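Side-chain contact in platelet aggregation factor Sm-hPAF (Streptococcus mitis, PDB 4GWI), which binds fucosylated Lewis glycans through this lectin domain, part of a cholesterol-dependent cytolysin that probably forms pores in host membranes: residues 125-130 against 134-139. The protein carries 2 engineered substitutions. Residues are numbered along the deposited sequence; the frame is centred on the assembly and turned at random.
Sequences VKVELK and TPLSLA. With CA (calcium ion), chain F.
L129 and L136 mark the closest backbone approach between 125-130 and 134-139, yet their CA atoms stay 7.0 Å apart and no hydrogen bond crosses. Residues 125-129 make up nearly the whole of a strand whose backbone bonds go to 56-61 and 87-92 on its two flanks, and K130 leaves it; after a short loop, the extended chain of 134-139 runs back over one face, and the contact is made by side chains against each other and against two carbonyls. The case illustrates how alternation along a strand sorts residues: V127 and L129 face the returning chain, whereas E128 points away and forms a salt bridge with K126 through OE2, while OE1 pairs with R101.

L129 makes the broadest contact, and its branches divide the work: CD1 sits 3.6 Å from O of P135 and 3.9 Å from CB of L136, with CG2 of T134 also against it, while CD2 meets CD1 of L136 at 3.9 Å. In L136, CG anti to the backbone N (chi1 173°) carries the fork toward V127 and L129. CD1 touches both, V127 through CG1 at 4.2 Å, and CD2 lies 3.6 Å from O of V127. The side chains of V127 and L136 cross nearly at right angles, and CG2 of V127 then touches CD1 of L138 at 4.2 Å. W57 packs on both L136 and L138, and L72 on V127, continuing the apolar layer.

P135 points away from the strand, onto H48 and F51 of the glycan pocket; past L138 the chain turns a corner at A139, whose O binds calcium with R31, D34, N36, S45 and E140. The arrangement belongs to the F-type lectin beta-sandwich, where this returning chain joins the apolar interior to the calcium site and the fucose-binding pocket.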
loop_
_atom_site.group_PDB
_atom_site.type_symbol
_atom_site.label_atom_id
_atom_site.label_comp_id
_atom_site.label_asym_id
_atom_site.label_seq_id
_atom_site.Cartn_x
_atom_site.Cartn_y
_atom_site.Cartn_z
ATOM N N VAL A 125 -4.138 -3.831 5.899
ATOM C CA VAL A 125 -3.181 -4.076 4.829
ATOM C C VAL A 125 -2.043 -3.086 5.056
ATOM O O VAL A 125 -2.358 -1.837 5.191
ATOM C CB VAL A 125 -3.822 -3.867 3.443
ATOM C CG1 VAL A 125 -2.725 -4.051 2.354
ATOM C CG2 VAL A 125 -4.985 -4.841 3.259
ATOM N N LYS A 126 -0.810 -3.547 5.119
ATOM C CA LYS A 126 0.286 -2.623 5.445
ATOM C C LYS A 126 1.370 -2.783 4.378
ATOM O O LYS A 126 1.612 -3.890 3.896
ATOM C CB LYS A 126 0.760 -3.020 6.851
ATOM C CG LYS A 126 1.773 -2.154 7.432
ATOM C CD LYS A 126 1.850 -2.582 8.957
ATOM C CE LYS A 126 2.832 -1.562 9.494
ATOM N NZ LYS A 126 3.453 -2.254 10.641
ATOM N N VAL A 127 2.041 -1.666 4.041
ATOM C CA VAL A 127 3.220 -1.692 3.150
ATOM C C VAL A 127 4.330 -1.227 4.085
ATOM O O VAL A 127 4.249 -0.164 4.676
ATOM C CB VAL A 127 3.065 -0.756 1.919
ATOM C CG1 VAL A 127 4.377 -0.736 1.088
ATOM C CG2 VAL A 127 1.825 -1.189 1.122
ATOM N N GLU A 128 5.420 -2.008 4.120
ATOM C CA GLU A 128 6.555 -1.680 5.083
ATOM C C GLU A 128 7.837 -1.663 4.267
ATOM O O GLU A 128 8.235 -2.688 3.701
ATOM C CB GLU A 128 6.721 -2.823 6.100
ATOM C CG GLU A 128 5.575 -2.918 7.046
ATOM C CD GLU A 128 5.729 -4.033 8.123
ATOM O OE1 GLU A 128 6.613 -4.895 7.976
ATOM O OE2 GLU A 128 4.904 -4.018 9.078
ATOM N N LEU A 129 8.515 -0.507 4.265
ATOM C CA LEU A 129 9.864 -0.472 3.663
ATOM C C LEU A 129 10.860 -1.105 4.626
ATOM O O LEU A 129 10.675 -0.997 5.806
ATOM C CB LEU A 129 10.334 0.938 3.336
ATOM C CG LEU A 129 9.546 1.682 2.268
ATOM C CD1 LEU A 129 10.208 3.040 1.963
ATOM C CD2 LEU A 129 9.307 0.848 1.010
ATOM N N LYS A 130 11.884 -1.767 4.031
ATOM C CA LYS A 130 12.902 -2.408 4.901
ATOM C C LYS A 130 14.223 -1.657 4.816
ATOM O O LYS A 130 15.238 -2.113 5.378
ATOM C CB LYS A 130 13.078 -3.870 4.511
ATOM C CG LYS A 130 11.787 -4.599 4.992
ATOM C CD LYS A 130 11.668 -5.955 4.315
ATOM C CE LYS A 130 12.951 -6.766 4.374
ATOM N NZ LYS A 130 13.096 -7.487 5.678
ATOM N N THR A 134 14.645 6.280 4.055
ATOM C CA THR A 134 13.935 6.303 2.754
ATOM C C THR A 134 12.428 6.612 3.062
ATOM O O THR A 134 11.887 6.082 3.987
ATOM C CB THR A 134 13.989 4.945 2.016
ATOM O OG1 THR A 134 15.411 4.631 1.812
ATOM C CG2 THR A 134 13.349 4.966 0.639
ATOM N N PRO A 135 11.842 7.509 2.292
ATOM C CA PRO A 135 10.384 7.803 2.528
ATOM C C PRO A 135 9.550 6.851 1.705
ATOM O O PRO A 135 9.954 6.396 0.645
ATOM C CB PRO A 135 10.177 9.235 1.980
ATOM C CG PRO A 135 11.298 9.429 0.982
ATOM C CD PRO A 135 12.399 8.397 1.238
ATOM N N LEU A 136 8.361 6.544 2.258
ATOM C CA LEU A 136 7.383 5.699 1.517
ATOM C C LEU A 136 6.350 6.680 0.880
ATOM O O LEU A 136 5.694 7.443 1.577
ATOM C CB LEU A 136 6.736 4.707 2.498
ATOM C CG LEU A 136 5.564 3.881 1.877
ATOM C CD1 LEU A 136 6.047 3.044 0.681
ATOM C CD2 LEU A 136 5.027 3.003 3.062
ATOM N N SER A 137 6.209 6.504 -0.440
ATOM C CA SER A 137 5.194 7.233 -1.242
ATOM C C SER A 137 4.398 6.265 -2.087
ATOM O O SER A 137 4.993 5.563 -2.886
ATOM C CB SER A 137 5.876 8.268 -2.167
ATOM O OG SER A 137 6.417 9.348 -1.364
ATOM N N LEU A 138 3.087 6.296 -1.933
ATOM C CA LEU A 138 2.234 5.432 -2.761
ATOM C C LEU A 138 1.174 6.309 -3.433
ATOM O O LEU A 138 0.544 7.186 -2.753
ATOM C CB LEU A 138 1.494 4.437 -1.815
ATOM C CG LEU A 138 2.489 3.485 -1.182
ATOM C CD1 LEU A 138 1.827 2.898 0.111
ATOM C CD2 LEU A 138 2.771 2.340 -2.157
ATOM N N ALA A 139 0.974 6.106 -4.757
ATOM C CA ALA A 139 -0.119 6.878 -5.333
ATOM C C ALA A 139 -1.492 6.305 -5.002
ATOM O O ALA A 139 -2.464 6.971 -4.936
ATOM C CB ALA A 139 0.079 6.791 -6.880
HETATM CA CA CA F . -4.275 8.440 -4.750
#